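Local coordinates for protein predicted ancestral HMA domain of Pik-1 from Oryza spp. (Synthetic construct, PDB 7BNT) that probably binds a fungal AVR-Pik effector, as the integrated HMA domains of rice Pik-1 immune receptors do, at residues V36-V39 against K45-V48; I8-P13 against I56-A61; S60-R63 against H68-L71. One frame throughout, in Å; residues are numbered along the deposited sequence. Where two conformers were deposited one is given.

In the fold
All three contacts meet on one four-stranded antiparallel sheet. Interaction 1 pairs strand 33-39 with strand 45-50, and interaction 2 sets helix 55-65 against the neighbouring strand 6-11, the two centres lying about 10 Å apart. They are joined directly, since I46 N probably donates to I10 O (2.8 Å). Interaction 3 has its centre only about 4 Å from that of interaction 2 and continues along the same helix to the last strand, 70-74. Interactions 1 and 3 do not touch; their centres are about 13 Å apart. The chain of another protein reaches residues of interactions 1 and 3, whereas interaction 2 is internal to the domain.

Interaction 1 (V36-V39 against K45-V48); sequences VALV and KIEV
The carbonyl oxygen of K45 is held twice by the opposing strand. V39 N donates to K45 O over 2.8 Å in a nearly straight bond (172°), and the CA-H of L38 approaches the same K45 O, L38 CA lying 3.3 Å from it. The partner bond from K45 N to V39 O is longer, 3.3 Å. At the next hydrogen-bonded pair, E47 N gives its proton to A37 O at 2.8 Å, and A37 N returns a bond of 2.9 Å to E47 O. V39/K45 and A37/E47 are thus the hydrogen-bonded pairs of an antiparallel hairpin.

Their side chains share one face. With CG anti to the backbone N (chi1 -170°), E47 extends across V39 at about a right angle, bringing its CB 3.8 Å from V39 CG2 and its carboxylate alongside V39 CG1. An alanine in place of V39 would remove both methyls and would probably open a gap beside the CB and carboxylate carbon of E47. On the other face V36 CG1 meets V48 CG2 at 3.8 Å, L38 CD2 rests against I46 CG1 (4.2 Å), and V36 CB lies by I46 CG2; helix 17-28 packs there through A23 and V27.

A second copy of this protein pairs with V36 and A37, extending the sheet. The hairpin therefore has an apolar face against helix 17-28 and a mixed one, where A37 and V39 lie among K45 and E47. On the chain of another protein, an acidic side chain pairs with K45 NZ and a polar one bonds E47 OE1, consistent with a binding surface.

Interaction 2 (I8-P13 against I56-A61); sequences IVIKVP and IKLVSA
Strand 8-11 and helix 56-61 run in nearly the same direction, their axes 22° apart and 10.2 Å from each other at closest, with I10 and V59 nearest in the backbone (CA to CA 7.4 Å). That spacing is bridged entirely by aliphatic side chains. I10 projects toward the helix, and its terminal methyl does the touching: CD1 lies 3.7 Å from L58 CD2. The same I10 CD1 is 4.1 Å from V59 CG2, so the end of one isoleucine meets two successive helix residues. In I10, CD1 is anti to CA (chi2 168°), which carries the methyl out to the helix. L58 meets I10 at a slant, and I8 CD1 touches the same L58 CD2 at 4.2 Å, so that methyl packs against two isoleucines.

L58 also touches L26 of helix 17-28, so it lies where the two helices and the sheet converge, while I10 packs against A69 of the loop before strand 70-74 and L71 of that strand.

Helix 55-65 connects strands 45-50 and 70-74, which flank strand 6-11 in the sheet. This split beta-alpha-beta arrangement, with helices stacked on one face, is the hallmark of the ferredoxin-like beta-alpha-beta-beta-alpha-beta fold of HMA domains.

Interaction 3 (S60-R63 against H68-L71); sequences SALR and HAEL
R63 turns one face of its guanidinium toward H68 CE1, which sits 3.1 Å above the guanidinium plane, displaced toward its rim. The two side chains lie alongside each other and point the same way, their planes 29° apart; the closest atoms are R63 NH1 and H68 CE1, at 3.3 Å.

Two of its nitrogens grip one acceptor, A69 O. R63 NE donates to A69 O at 2.8 Å on a lone pair, and R63 NH1 donates to the same A69 O, also at 2.8 Å, nearly in line with the carbonyl bond. Both bonds are bent, 143° at hydrogen, as expected when NE and NH1 share one oxygen. This side-on grip keeps the oxygen almost exactly in the guanidinium plane, which limits rotation of the group, and one face is turned to H68. The R63 chain, extended from CG to NE, spans from helix to loop.

Beneath this polar layer L62 CB packs on A69 CB at 3.6 Å. L62 continues inward to I10 of strand 6-11 and to A23, L26 and V27 of helix 17-28, while E70 bonds through its backbone to K11. The contact thus ties the last turn of helix 55-65 to the loop entering strand 70-74, beside the central strand 6-11.

Interaction 1 (V36-V39 against K45-V48)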
ATOM      1  N   VAL B  36       3.255   4.119   1.502  1.00 14.60           N
ATOM      2  CA  VAL B  36       1.942   3.908   0.846  1.00 14.87           C
ATOM      3  C   VAL B  36       2.225   3.255  -0.498  1.00 13.92           C
ATOM      4  O   VAL B  36       3.218   3.593  -1.144  1.00 16.50           O
ATOM      5  CB  VAL B  36       1.149   5.211   0.629  1.00 17.43           C
ATOM      6  CG1 VAL B  36       0.778   5.820   1.953  1.00 19.96           C
ATOM      7  CG2 VAL B  36       1.896   6.205  -0.227  1.00 20.87           C
ATOM      8  N   ALA B  37       1.310   2.398  -0.939  1.00 13.67           N
ATOM      9  CA  ALA B  37       1.410   1.782  -2.278  1.00 13.75           C
ATOM     10  C   ALA B  37       0.023   1.515  -2.833  1.00 13.83           C
ATOM     11  O   ALA B  37      -0.893   1.151  -2.093  1.00 15.05           O
ATOM     12  CB  ALA B  37       2.206   0.495  -2.219  1.00 14.75           C
ATOM     13  N   LEU B  38      -0.088   1.660  -4.145  1.00 13.68           N
ATOM     14  CA  LEU B  38      -1.288   1.206  -4.866  1.00 14.89           C
ATOM     15  C   LEU B  38      -1.219  -0.312  -5.035  1.00 16.45           C
ATOM     16  O   LEU B  38      -0.242  -0.824  -5.582  1.00 22.01           O
ATOM     17  CB  LEU B  38      -1.383   1.871  -6.224  1.00 18.58           C
ATOM     18  CG  LEU B  38      -1.777   3.322  -6.184  1.00 20.43           C
ATOM     19  CD1 LEU B  38      -1.697   3.891  -7.595  1.00 23.88           C
ATOM     20  CD2 LEU B  38      -3.182   3.466  -5.623  1.00 22.49           C
ATOM     21  N   VAL B  39      -2.232  -0.992  -4.566  1.00 16.59           N
ATOM     22  CA  VAL B  39      -2.318  -2.463  -4.575  1.00 17.98           C
ATOM     23  C   VAL B  39      -3.714  -2.827  -5.088  1.00 17.10           C
ATOM     24  O   VAL B  39      -4.493  -1.967  -5.506  1.00 17.05           O
ATOM     25  CB  VAL B  39      -2.017  -3.062  -3.177  1.00 17.79           C
ATOM     26  CG1 VAL B  39      -0.612  -2.736  -2.742  1.00 21.58           C
ATOM     27  CG2 VAL B  39      -3.034  -2.677  -2.114  1.00 18.93           C
ATOM     28  N   LYS B  45      -6.670   0.245  -4.523  1.00 16.26           N
ATOM     29  CA  LYS B  45      -6.528   0.210  -3.063  1.00 15.39           C
ATOM     30  C   LYS B  45      -5.192   0.806  -2.693  1.00 14.36           C
ATOM     31  O   LYS B  45      -4.227   0.641  -3.429  1.00 16.78           O
ATOM     32  CB  LYS B  45      -6.662  -1.218  -2.555  1.00 18.16           C
ATOM     33  CG  LYS B  45      -8.012  -1.845  -2.856  1.00 19.87           C
ATOM     34  CD  LYS B  45      -7.987  -3.318  -2.817  1.00 22.02           C
ATOM     35  CE  LYS B  45      -9.305  -3.905  -3.236  1.00 22.94           C
ATOM     36  NZ  LYS B  45      -9.283  -4.342  -4.634  1.00 25.77           N
ATOM     37  N   ILE B  46      -5.185   1.461  -1.544  1.00 14.73           N
ATOM     38  CA  ILE B  46      -3.956   2.015  -0.954  1.00 16.41           C
ATOM     39  C   ILE B  46      -3.620   1.165   0.253  1.00 14.86           C
ATOM     40  O   ILE B  46      -4.448   1.001   1.155  1.00 15.00           O
ATOM     41  CB  ILE B  46      -4.100   3.495  -0.581  1.00 18.13           C
ATOM     42  CG1 ILE B  46      -4.506   4.352  -1.787  1.00 22.99           C
ATOM     43  CG2 ILE B  46      -2.813   4.006   0.068  1.00 22.23           C
ATOM     44  CD1 ILE B  46      -4.826   5.772  -1.420  1.00 29.74           C
ATOM     45  N   GLU B  47      -2.430   0.595   0.207  1.00 14.50           N
ATOM     46  CA  GLU B  47      -1.849  -0.110   1.364  1.00 14.08           C
ATOM     47  C   GLU B  47      -0.940   0.863   2.100  1.00 14.00           C
ATOM     48  O   GLU B  47      -0.024   1.425   1.483  1.00 14.82           O
ATOM     49  CB  GLU B  47      -1.072  -1.299   0.858  1.00 16.43           C
ATOM     50  CG  GLU B  47      -0.616  -2.254   1.907  1.00 16.37           C
ATOM     51  CD  GLU B  47      -0.029  -3.466   1.173  1.00 19.35           C
ATOM     52  OE1 GLU B  47       1.157  -3.437   0.809  1.00 18.11           O
ATOM     53  OE2 GLU B  47      -0.792  -4.418   0.861  1.00 23.55           O
ATOM     54  N   VAL B  48      -1.204   1.077   3.378  0.50 13.56           N
ATOM     55  CA  VAL B  48      -0.406   2.054   4.157  0.50 13.76           C
ATOM     56  C   VAL B  48       0.149   1.335   5.379  0.50 13.64           C
ATOM     57  O   VAL B  48      -0.562   0.532   6.009  0.50 16.38           O
ATOM     58  CB  VAL B  48      -1.202   3.314   4.522  0.50 16.02           C
ATOM     59  CG1 VAL B  48      -2.456   2.968   5.288  0.50 15.51           C
ATOM     60  CG2 VAL B  48      -0.351   4.302   5.299  0.50 15.45           C
TER

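Interaction 2 (I8-P13 against I56-A61)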
ATOM      1  N   ILE B   8      -2.632  -1.421   6.859  0.50 12.95           N
ATOM      2  CA  ILE B   8      -4.058  -1.467   6.482  0.50 13.67           C
ATOM      3  C   ILE B   8      -4.164  -1.218   4.983  0.50 13.84           C
ATOM      4  O   ILE B   8      -3.245  -0.674   4.340  0.50 16.24           O
ATOM      5  CB  ILE B   8      -4.892  -0.457   7.280  0.50 15.01           C
ATOM      6  CG1 ILE B   8      -4.461   0.958   6.919  0.50 16.15           C
ATOM      7  CG2 ILE B   8      -4.843  -0.722   8.786  0.50 15.18           C
ATOM      8  CD1 ILE B   8      -5.310   2.010   7.544  0.50 17.80           C
ATOM      9  N   VAL B   9      -5.310  -1.611   4.472  1.00 14.14           N
ATOM     10  CA  VAL B   9      -5.648  -1.464   3.039  1.00 13.66           C
ATOM     11  C   VAL B   9      -7.016  -0.796   2.954  1.00 13.94           C
ATOM     12  O   VAL B   9      -7.971  -1.279   3.577  1.00 13.80           O
ATOM     13  CB  VAL B   9      -5.655  -2.807   2.307  1.00 13.42           C
ATOM     14  CG1 VAL B   9      -5.985  -2.599   0.846  1.00 15.15           C
ATOM     15  CG2 VAL B   9      -4.314  -3.505   2.460  1.00 15.79           C
ATOM     16  N   ILE B  10      -7.082   0.278   2.185  1.00 13.98           N
ATOM     17  CA  ILE B  10      -8.310   1.070   1.979  1.00 13.47           C
ATOM     18  C   ILE B  10      -8.594   1.154   0.479  1.00 14.40           C
ATOM     19  O   ILE B  10      -7.718   1.553  -0.292  1.00 16.10           O
ATOM     20  CB  ILE B  10      -8.207   2.466   2.631  1.00 15.71           C
ATOM     21  CG1 ILE B  10      -8.056   2.349   4.149  1.00 16.95           C
ATOM     22  CG2 ILE B  10      -9.421   3.299   2.266  1.00 18.37           C
ATOM     23  CD1 ILE B  10      -7.661   3.649   4.836  1.00 20.02           C
ATOM     24  N   LYS B  11      -9.799   0.776   0.084  1.00 14.63           N
ATOM     25  CA  LYS B  11     -10.267   0.947  -1.306  1.00 16.03           C
ATOM     26  C   LYS B  11     -10.625   2.420  -1.511  1.00 18.56           C
ATOM     27  O   LYS B  11     -11.314   3.010  -0.646  1.00 20.28           O
ATOM     28  CB  LYS B  11     -11.481   0.066  -1.599  1.00 19.21           C
ATOM     29  CG  LYS B  11     -11.953   0.118  -3.056  1.00 20.92           C
ATOM     30  CD  LYS B  11     -12.902  -1.028  -3.390  1.00 25.69           C
ATOM     31  CE  LYS B  11     -13.460  -1.005  -4.794  1.00 31.13           C
ATOM     32  NZ  LYS B  11     -14.369  -2.156  -5.034  1.00 38.67           N
ATOM     33  N   VAL B  12     -10.094   2.993  -2.573  1.00 19.47           N
ATOM     34  CA  VAL B  12     -10.252   4.445  -2.816  1.00 23.91           C
ATOM     35  C   VAL B  12     -11.002   4.651  -4.108  1.00 24.27           C
ATOM     36  O   VAL B  12     -10.988   3.800  -4.984  1.00 23.54           O
ATOM     37  CB  VAL B  12      -8.912   5.189  -2.838  1.00 27.06           C
ATOM     38  CG1 VAL B  12      -8.263   5.132  -1.463  1.00 31.07           C
ATOM     39  CG2 VAL B  12      -7.984   4.665  -3.923  1.00 27.85           C
ATOM     40  N   PRO B  13     -11.599   5.851  -4.250  1.00 31.95           N
ATOM     41  CA  PRO B  13     -12.368   6.185  -5.435  1.00 30.30           C
ATOM     42  C   PRO B  13     -11.460   6.209  -6.664  1.00 26.33           C
ATOM     43  O   PRO B  13     -10.315   6.672  -6.620  1.00 27.47           O
ATOM     44  CB  PRO B  13     -12.932   7.564  -5.081  1.00 37.63           C
ATOM     45  CG  PRO B  13     -11.878   8.132  -4.158  1.00 36.62           C
ATOM     46  CD  PRO B  13     -11.541   6.958  -3.281  1.00 36.88           C
ATOM     47  N   ILE B  56      -9.952   4.263  11.025  1.00 18.67           N
ATOM     48  CA  ILE B  56     -11.353   4.717  10.836  1.00 18.71           C
ATOM     49  C   ILE B  56     -11.340   6.223  10.544  1.00 17.48           C
ATOM     50  O   ILE B  56     -12.094   6.702   9.668  1.00 19.82           O
ATOM     51  CB  ILE B  56     -12.239   4.333  12.037  1.00 19.57           C
ATOM     52  CG1 ILE B  56     -12.231   2.827  12.289  1.00 21.22           C
ATOM     53  CG2 ILE B  56     -13.649   4.835  11.786  1.00 21.05           C
ATOM     54  CD1 ILE B  56     -12.586   2.000  11.091  1.00 23.22           C
ATOM     55  N   LYS B  57     -10.500   6.963  11.258  1.00 20.16           N
ATOM     56  CA  LYS B  57     -10.339   8.413  11.018  1.00 20.69           C
ATOM     57  C   LYS B  57      -9.837   8.615   9.575  1.00 19.34           C
ATOM     58  O   LYS B  57     -10.251   9.574   8.908  1.00 21.35           O
ATOM     59  CB  LYS B  57      -9.387   8.940  12.087  1.00 27.02           C
ATOM     60  CG  LYS B  57      -9.428  10.425  12.379  1.00 34.89           C
ATOM     61  CD  LYS B  57      -8.700  10.740  13.686  1.00 40.40           C
ATOM     62  CE  LYS B  57      -8.159  12.142  13.783  1.00 46.50           C
ATOM     63  NZ  LYS B  57      -7.129  12.202  14.842  1.00 56.74           N
ATOM     64  N   LEU B  58      -8.941   7.763   9.090  1.00 19.93           N
ATOM     65  CA  LEU B  58      -8.394   7.901   7.730  1.00 18.17           C
ATOM     66  C   LEU B  58      -9.500   7.651   6.695  1.00 19.64           C
ATOM     67  O   LEU B  58      -9.590   8.387   5.713  1.00 19.01           O
ATOM     68  CB  LEU B  58      -7.212   6.945   7.617  1.00 19.65           C
ATOM     69  CG  LEU B  58      -6.420   7.043   6.338  1.00 21.87           C
ATOM     70  CD1 LEU B  58      -5.906   8.463   6.110  1.00 24.10           C
ATOM     71  CD2 LEU B  58      -5.279   6.069   6.421  1.00 20.74           C
ATOM     72  N   VAL B  59     -10.341   6.652   6.907  1.00 18.11           N
ATOM     73  CA  VAL B  59     -11.500   6.415   6.011  1.00 18.36           C
ATOM     74  C   VAL B  59     -12.365   7.674   5.970  1.00 18.38           C
ATOM     75  O   VAL B  59     -12.762   8.099   4.882  1.00 19.79           O
ATOM     76  CB  VAL B  59     -12.288   5.168   6.449  1.00 18.23           C
ATOM     77  CG1 VAL B  59     -13.676   5.131   5.833  1.00 21.44           C
ATOM     78  CG2 VAL B  59     -11.509   3.886   6.140  1.00 20.81           C
ATOM     79  N   SER B  60     -12.717   8.209   7.127  1.00 19.04           N
ATOM     80  CA  SER B  60     -13.568   9.423   7.195  1.00 20.11           C
ATOM     81  C   SER B  60     -12.913  10.577   6.425  1.00 20.41           C
ATOM     82  O   SER B  60     -13.604  11.279   5.678  1.00 22.09           O
ATOM     83  CB  SER B  60     -13.790   9.764   8.628  1.00 23.12           C
ATOM     84  OG  SER B  60     -14.602   8.801   9.243  1.00 26.69           O
ATOM     85  N   ALA B  61     -11.613  10.776   6.598  1.00 19.47           N
ATOM     86  CA  ALA B  61     -10.875  11.878   5.942  1.00 20.74           C
ATOM     87  C   ALA B  61     -10.892  11.672   4.422  1.00 20.59           C
ATOM     88  O   ALA B  61     -11.126  12.633   3.683  1.00 22.46           O
ATOM     89  CB  ALA B  61      -9.476  11.973   6.497  1.00 21.55           C
TER

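Interaction 3 (S60-R63 against H68-L71)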
ATOM      1  N   SER B  60     -12.717   8.209   7.127  1.00 19.04           N
ATOM      2  CA  SER B  60     -13.568   9.423   7.195  1.00 20.11           C
ATOM      3  C   SER B  60     -12.913  10.577   6.425  1.00 20.41           C
ATOM      4  O   SER B  60     -13.604  11.279   5.678  1.00 22.09           O
ATOM      5  CB  SER B  60     -13.790   9.764   8.628  1.00 23.12           C
ATOM      6  OG  SER B  60     -14.602   8.801   9.243  1.00 26.69           O
ATOM      7  N   ALA B  61     -11.613  10.776   6.598  1.00 19.47           N
ATOM      8  CA  ALA B  61     -10.875  11.878   5.942  1.00 20.74           C
ATOM      9  C   ALA B  61     -10.892  11.672   4.422  1.00 20.59           C
ATOM     10  O   ALA B  61     -11.126  12.633   3.683  1.00 22.46           O
ATOM     11  CB  ALA B  61      -9.476  11.973   6.497  1.00 21.55           C
ATOM     12  N   LEU B  62     -10.692  10.435   3.968  1.00 19.09           N
ATOM     13  CA  LEU B  62     -10.738  10.172   2.516  1.00 19.03           C
ATOM     14  C   LEU B  62     -12.142  10.455   1.997  1.00 19.97           C
ATOM     15  O   LEU B  62     -12.262  11.042   0.907  1.00 22.01           O
ATOM     16  CB  LEU B  62     -10.325   8.727   2.252  1.00 19.59           C
ATOM     17  CG  LEU B  62      -8.817   8.507   2.296  1.00 18.48           C
ATOM     18  CD1 LEU B  62      -8.516   7.017   2.396  1.00 19.17           C
ATOM     19  CD2 LEU B  62      -8.130   9.106   1.072  1.00 20.23           C
ATOM     20  N   ARG B  63     -13.171  10.029   2.718  1.00 21.12           N
ATOM     21  CA  ARG B  63     -14.558  10.292   2.239  1.00 24.32           C
ATOM     22  C   ARG B  63     -14.861  11.785   2.151  1.00 24.10           C
ATOM     23  O   ARG B  63     -15.585  12.175   1.220  1.00 26.45           O
ATOM     24  CB  ARG B  63     -15.540   9.610   3.166  1.00 23.73           C
ATOM     25  CG  ARG B  63     -15.508   8.129   2.909  1.00 24.48           C
ATOM     26  CD  ARG B  63     -16.562   7.473   3.719  1.00 27.29           C
ATOM     27  NE  ARG B  63     -16.388   6.038   3.649  1.00 27.67           N
ATOM     28  CZ  ARG B  63     -17.128   5.207   4.345  1.00 25.07           C
ATOM     29  NH1 ARG B  63     -16.963   3.893   4.233  1.00 30.71           N
ATOM     30  NH2 ARG B  63     -18.096   5.708   5.079  1.00 32.88           N
ATOM     31  N   HIS B  68     -15.499   8.295  -1.930  1.00 34.41           N
ATOM     32  CA  HIS B  68     -15.832   7.134  -1.090  1.00 32.19           C
ATOM     33  C   HIS B  68     -14.581   6.287  -0.829  1.00 32.84           C
ATOM     34  O   HIS B  68     -13.814   6.015  -1.791  1.00 38.50           O
ATOM     35  CB  HIS B  68     -16.940   6.282  -1.693  1.00 34.57           C
ATOM     36  CG  HIS B  68     -17.427   5.273  -0.706  1.00 34.66           C
ATOM     37  ND1 HIS B  68     -17.874   5.646   0.555  1.00 43.80           N
ATOM     38  CD2 HIS B  68     -17.478   3.921  -0.747  1.00 39.22           C
ATOM     39  CE1 HIS B  68     -18.226   4.566   1.226  1.00 48.01           C
ATOM     40  NE2 HIS B  68     -17.997   3.493   0.448  1.00 42.49           N
ATOM     41  N   ALA B  69     -14.485   5.770   0.386  1.00 21.49           N
ATOM     42  CA  ALA B  69     -13.354   4.940   0.840  1.00 22.85           C
ATOM     43  C   ALA B  69     -13.910   3.824   1.713  1.00 18.60           C
ATOM     44  O   ALA B  69     -14.916   4.021   2.401  1.00 20.53           O
ATOM     45  CB  ALA B  69     -12.355   5.778   1.593  1.00 26.11           C
ATOM     46  N   GLU B  70     -13.244   2.686   1.697  1.00 18.10           N
ATOM     47  CA  GLU B  70     -13.697   1.476   2.401  1.00 18.46           C
ATOM     48  C   GLU B  70     -12.475   0.742   2.949  1.00 17.40           C
ATOM     49  O   GLU B  70     -11.586   0.376   2.181  1.00 18.70           O
ATOM     50  CB  GLU B  70     -14.505   0.613   1.425  1.00 23.14           C
ATOM     51  CG  GLU B  70     -15.065  -0.641   2.019  1.00 25.29           C
ATOM     52  CD  GLU B  70     -15.870  -1.466   1.020  1.00 28.86           C
ATOM     53  OE1 GLU B  70     -15.839  -1.144  -0.209  1.00 38.39           O
ATOM     54  OE2 GLU B  70     -16.491  -2.451   1.455  1.00 41.49           O
ATOM     55  N   LEU B  71     -12.446   0.537   4.251  1.00 16.75           N
ATOM     56  CA  LEU B  71     -11.405  -0.297   4.882  1.00 15.24           C
ATOM     57  C   LEU B  71     -11.583  -1.742   4.443  1.00 14.98           C
ATOM     58  O   LEU B  71     -12.687  -2.288   4.624  1.00 16.11           O
ATOM     59  CB  LEU B  71     -11.487  -0.162   6.393  1.00 16.74           C
ATOM     60  CG  LEU B  71     -10.441  -0.898   7.224  1.00 16.99           C
ATOM     61  CD1 LEU B  71      -9.043  -0.413   6.916  1.00 16.76           C
ATOM     62  CD2 LEU B  71     -10.731  -0.723   8.698  1.00 18.74           C
TER